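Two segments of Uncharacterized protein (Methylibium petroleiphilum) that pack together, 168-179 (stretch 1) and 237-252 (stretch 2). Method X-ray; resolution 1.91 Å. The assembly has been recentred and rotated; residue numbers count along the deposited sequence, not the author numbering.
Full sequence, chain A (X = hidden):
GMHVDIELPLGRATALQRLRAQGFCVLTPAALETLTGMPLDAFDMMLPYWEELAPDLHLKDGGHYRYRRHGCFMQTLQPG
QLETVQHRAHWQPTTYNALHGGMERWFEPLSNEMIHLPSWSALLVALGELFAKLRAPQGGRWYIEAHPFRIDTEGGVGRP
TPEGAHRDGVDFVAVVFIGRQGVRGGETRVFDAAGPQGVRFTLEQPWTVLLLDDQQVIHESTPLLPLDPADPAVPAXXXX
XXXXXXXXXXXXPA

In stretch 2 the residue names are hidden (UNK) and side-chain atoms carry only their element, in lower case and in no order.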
# COMPACT_ATOMS: atom_id res chain seq x y z
N ASP A 168 -9.63 3.21 -2.04
CA ASP A 168 -8.91 4.16 -1.22
C ASP A 168 -9.22 5.64 -1.56
O ASP A 168 -8.73 6.54 -0.92
CB ASP A 168 -7.43 3.87 -1.32
CG ASP A 168 -7.06 2.51 -0.76
OD1 ASP A 168 -7.39 1.47 -1.39
OD2 ASP A 168 -6.40 2.49 0.28
N GLY A 169 -10.01 5.86 -2.60
CA GLY A 169 -10.43 7.20 -2.97
C GLY A 169 -9.39 7.99 -3.74
O GLY A 169 -9.42 9.22 -3.72
N VAL A 170 -8.50 7.27 -4.43
CA VAL A 170 -7.38 7.86 -5.14
C VAL A 170 -7.43 7.36 -6.58
O VAL A 170 -8.40 6.76 -7.00
CB VAL A 170 -6.04 7.50 -4.43
CG1 VAL A 170 -5.98 8.10 -3.00
CG2 VAL A 170 -5.81 5.97 -4.36
N ASP A 171 -6.36 7.55 -7.34
CA ASP A 171 -6.28 6.99 -8.69
C ASP A 171 -5.68 5.57 -8.72
O ASP A 171 -6.24 4.67 -9.35
CB ASP A 171 -5.48 7.90 -9.59
CG ASP A 171 -6.29 9.11 -10.02
OD1 ASP A 171 -6.97 9.01 -11.07
OD2 ASP A 171 -6.29 10.11 -9.28
N PHE A 172 -4.52 5.41 -8.11
CA PHE A 172 -3.79 4.13 -8.06
C PHE A 172 -3.22 3.89 -6.69
O PHE A 172 -2.90 4.85 -5.95
CB PHE A 172 -2.65 4.09 -9.09
CG PHE A 172 -3.12 4.22 -10.49
CD1 PHE A 172 -3.57 3.12 -11.18
CD2 PHE A 172 -3.15 5.46 -11.12
CE1 PHE A 172 -4.02 3.23 -12.46
CE2 PHE A 172 -3.61 5.58 -12.39
CZ PHE A 172 -4.05 4.48 -13.08
N VAL A 173 -3.18 2.59 -6.32
CA VAL A 173 -2.58 2.14 -5.08
C VAL A 173 -1.55 1.06 -5.33
O VAL A 173 -1.72 0.19 -6.23
CB VAL A 173 -3.65 1.65 -4.11
CG1 VAL A 173 -2.97 1.16 -2.82
CG2 VAL A 173 -4.66 2.79 -3.82
N ALA A 174 -0.45 1.12 -4.57
CA ALA A 174 0.49 0.01 -4.49
C ALA A 174 0.53 -0.47 -3.07
O ALA A 174 0.78 0.32 -2.16
CB ALA A 174 1.89 0.41 -4.90
N VAL A 175 0.28 -1.75 -2.88
CA VAL A 175 0.50 -2.41 -1.59
C VAL A 175 1.79 -3.24 -1.69
O VAL A 175 1.85 -4.22 -2.44
CB VAL A 175 -0.65 -3.35 -1.23
CG1 VAL A 175 -0.37 -4.02 0.15
CG2 VAL A 175 -1.99 -2.59 -1.22
N VAL A 176 2.80 -2.86 -0.92
CA VAL A 176 4.10 -3.54 -0.97
C VAL A 176 4.12 -4.46 0.24
O VAL A 176 3.87 -4.02 1.36
CB VAL A 176 5.27 -2.56 -0.86
CG1 VAL A 176 6.59 -3.33 -0.93
CG2 VAL A 176 5.17 -1.50 -1.94
N PHE A 177 4.35 -5.76 0.02
CA PHE A 177 4.48 -6.70 1.13
C PHE A 177 5.88 -6.62 1.66
O PHE A 177 6.85 -6.78 0.91
CB PHE A 177 4.19 -8.13 0.71
CG PHE A 177 4.35 -9.11 1.81
CD1 PHE A 177 3.41 -9.18 2.82
CD2 PHE A 177 5.42 -9.98 1.82
CE1 PHE A 177 3.56 -10.06 3.87
CE2 PHE A 177 5.59 -10.88 2.86
CZ PHE A 177 4.65 -10.92 3.90
N ILE A 178 6.02 -6.31 2.95
CA ILE A 178 7.32 -6.05 3.54
C ILE A 178 7.82 -7.29 4.30
O ILE A 178 8.97 -7.66 4.16
CB ILE A 178 7.24 -4.86 4.45
CG1 ILE A 178 6.85 -3.61 3.62
CG2 ILE A 178 8.52 -4.66 5.28
CD1 ILE A 178 7.96 -3.10 2.67
N GLY A 179 6.95 -7.90 5.07
CA GLY A 179 7.26 -9.18 5.70
C GLY A 179 6.18 -9.66 6.62
O GLY A 179 5.19 -8.95 6.85
N UNK A 237 3.29 -10.89 13.55
CA UNK A 237 2.83 -9.67 12.90
C UNK A 237 2.98 -9.71 11.38
O UNK A 237 3.61 -10.62 10.82
c UNK A 237 3.65 -8.49 13.44
n UNK A 237 5.98 -8.96 14.27
c UNK A 237 5.12 -8.66 13.24
n UNK A 237 7.17 -8.89 12.48
c UNK A 237 7.21 -9.08 13.79
c UNK A 237 5.88 -8.61 12.11
N UNK A 238 2.38 -8.73 10.72
CA UNK A 238 2.51 -8.57 9.27
C UNK A 238 2.81 -7.10 8.98
O UNK A 238 2.12 -6.19 9.50
c UNK A 238 -0.84 -8.54 4.42
n UNK A 238 -0.14 -9.46 5.07
c UNK A 238 0.00 -9.54 6.52
c UNK A 238 1.24 -9.03 8.57
n UNK A 238 -0.96 -8.62 3.12
c UNK A 238 1.20 -8.80 7.06
n UNK A 238 -1.47 -7.59 5.05
N UNK A 239 3.76 -6.90 8.09
CA UNK A 239 4.27 -5.61 7.67
C UNK A 239 3.98 -5.39 6.21
O UNK A 239 4.28 -6.24 5.39
c UNK A 239 5.80 -5.58 7.83
c UNK A 239 6.23 -5.71 9.30
o UNK A 239 5.45 -5.32 10.17
o UNK A 239 7.36 -6.17 9.57
N UNK A 240 3.44 -4.20 5.92
CA UNK A 240 3.12 -3.75 4.57
C UNK A 240 3.46 -2.25 4.46
O UNK A 240 3.70 -1.51 5.48
c UNK A 240 1.25 -5.36 4.06
c UNK A 240 1.63 -3.92 4.27
o UNK A 240 0.84 -3.37 5.34
N UNK A 241 3.49 -1.80 3.21
CA UNK A 241 3.60 -0.39 2.86
C UNK A 241 2.53 -0.06 1.86
O UNK A 241 2.55 -0.64 0.78
c UNK A 241 5.09 2.37 2.85
c UNK A 241 4.94 -0.11 2.21
c UNK A 241 5.15 1.32 1.71
c UNK A 241 6.49 1.36 1.00
N UNK A 242 1.63 0.86 2.19
CA UNK A 242 0.61 1.30 1.24
C UNK A 242 0.98 2.67 0.66
O UNK A 242 1.25 3.62 1.41
c UNK A 242 -1.18 -0.06 2.42
c UNK A 242 -1.85 1.94 0.89
c UNK A 242 -0.78 1.36 1.89
N UNK A 243 1.04 2.75 -0.66
CA UNK A 243 1.35 4.01 -1.35
C UNK A 243 0.13 4.38 -2.18
O UNK A 243 -0.41 3.52 -2.92
c UNK A 243 4.44 4.51 -0.69
c UNK A 243 3.94 3.46 -1.65
c UNK A 243 5.02 3.13 -2.73
c UNK A 243 2.58 3.87 -2.26
N UNK A 244 -0.36 5.60 -2.05
CA UNK A 244 -1.47 6.01 -2.84
C UNK A 244 -1.04 7.14 -3.77
O UNK A 244 -0.26 8.03 -3.38
o UNK A 244 -2.32 7.61 -1.24
c UNK A 244 -2.67 6.45 -1.99
c UNK A 244 -3.10 5.34 -1.06
N UNK A 245 -1.56 7.10 -4.98
CA UNK A 245 -1.29 8.12 -5.97
C UNK A 245 -2.60 8.76 -6.40
O UNK A 245 -3.57 8.06 -6.79
c UNK A 245 3.38 6.09 -6.38
c UNK A 245 1.01 5.88 -6.10
c UNK A 245 3.19 7.18 -7.23
c UNK A 245 0.80 7.00 -6.92
c UNK A 245 -0.60 7.50 -7.19
o UNK A 245 4.66 5.65 -6.14
c UNK A 245 1.91 7.63 -7.47
c UNK A 245 2.29 5.43 -5.83
N UNK A 246 -2.63 10.09 -6.38
CA UNK A 246 -3.84 10.83 -6.72
C UNK A 246 -3.53 12.05 -7.58
O UNK A 246 -2.57 12.79 -7.29
n UNK A 246 -9.88 13.67 -5.02
c UNK A 246 -5.98 11.83 -5.65
n UNK A 246 -7.78 14.50 -4.76
c UNK A 246 -6.75 11.91 -4.34
n UNK A 246 -8.15 12.23 -4.59
c UNK A 246 -8.60 13.47 -4.78
c UNK A 246 -4.55 11.24 -5.43
N UNK A 247 -4.32 12.24 -8.64
CA UNK A 247 -4.29 13.41 -9.50
C UNK A 247 -5.01 14.57 -8.85
O UNK A 247 -5.95 14.35 -8.12
c UNK A 247 -5.04 13.10 -10.80
o UNK A 247 -4.93 14.19 -11.69
N UNK A 248 -4.57 15.81 -9.12
CA UNK A 248 -5.29 17.03 -8.70
C UNK A 248 -4.85 17.54 -7.34
O UNK A 248 -4.50 18.72 -7.16
N UNK A 249 -4.83 16.65 -6.36
CA UNK A 249 -4.29 16.99 -5.05
C UNK A 249 -4.43 15.78 -4.14
O UNK A 249 -4.97 14.74 -4.53
N UNK A 250 -3.98 15.95 -2.91
CA UNK A 250 -4.28 14.95 -1.87
C UNK A 250 -5.78 14.94 -1.59
O UNK A 250 -6.43 15.98 -1.70
c UNK A 250 -3.54 15.27 -0.59
c UNK A 250 -1.42 14.03 -0.87
c UNK A 250 0.66 15.15 -1.05
c UNK A 250 0.00 16.37 -0.93
c UNK A 250 -0.05 14.00 -1.01
c UNK A 250 -2.08 15.25 -0.74
c UNK A 250 -1.36 16.41 -0.79
N UNK A 251 -6.33 13.77 -1.23
CA UNK A 251 -7.69 13.71 -0.70
C UNK A 251 -7.71 14.65 0.49
O UNK A 251 -6.86 14.57 1.39
o UNK A 251 -10.78 12.77 -0.69
c UNK A 251 -8.88 11.44 -1.22
n UNK A 251 -11.08 11.17 -2.25
c UNK A 251 -10.33 11.85 -1.35
c UNK A 251 -8.07 12.28 -0.23
N UNK A 252 -8.67 15.58 0.49
CA UNK A 252 -8.78 16.53 1.58
C UNK A 252 -10.13 17.25 1.51
O UNK A 252 -10.69 17.45 0.42
c UNK A 252 -7.61 17.54 1.56

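Position 237 carries one carbon and a five-membered ring of three carbons and two nitrogens, out of contact with stretch 1; this is His237. At 238 three carbons and a nitrogen lead to a carbon bearing two more nitrogens, the guanidinium of arginine. In Arg238, NE lies 3.9 Å from CE1 of Phe177, at the edge of the phenyl ring. Position 239 has two carbons, the second holding two oxygens. Two carboxylate oxygens and no nitrogen make it Asp239. Asp239 O accepts from Ile178 N (3.0 Å), and Gly179 N also donates to Asp239 O (3.2 Å).

At 240 one carbon carrying an oxygen and a carbon marks Thr240, whose CG2 comes within 4.4 Å of Val175 CG1. At 241 four carbons forked at the second identify leucine; Leu241 CB packs 3.9 Å from Val176 CB. At 242 a single carbon bears two others, the valine fork, and Val242 CG1 meets Val173 CG1 at 4.0 Å. At 243 are four carbons forked at the second, Leu243, with CB 4.4 Å from Ala174 CB. Position 244 repeats the carbon bearing one oxygen and one carbon: Thr244, its CB 3.8 Å from Val170 CG1.

At 245 a carbon followed by a six-carbon ring bearing an oxygen makes Tyr245; its CB lies 4.4 Å from Phe172 CB. Position 246 has three carbons, a nitrogen and a carbon with two nitrogens. This is Arg246, whose NE gives a weak hydrogen bond to Gly169 O (3.4 Å), while NH1 binds the backbone O of 249. At 247 one carbon and one oxygen define Ser247, whose N donates to Asp171 OD2 at 3.0 Å. Positions 248 and 249 lack side-chain atoms and are Gly248 and Gly249, neither touching stretch 1. At 250 one carbon and a six-carbon ring without oxygen give Phe250, pointing away. At 251 three carbons end in an oxygen and a nitrogen: Gln251, whose NE2 donates to Gly169 O (3.0 Å). The lone carbon at 252 is Ala252, out of reach.

The contact is an antiparallel strand pair. Reciprocal backbone hydrogen bonds join Phe172 to Tyr245, Ala174 to Leu243 and Val176 to Leu241, their side chains sharing one face; Val173, Val175 and Phe177 occupy the other with Thr244, Val242 and Thr240. A bulge between Phe177 and Gly179 shifts the register by one, so Asp239 O receives two amides. Beyond Phe172, polar groups extend the pairing: Gly169 O receives two side-chain donors and Asp171 OD2 holds the Ser247 amide.

Stretch 2 237-252: HRDTLVLTYRSGGFQA
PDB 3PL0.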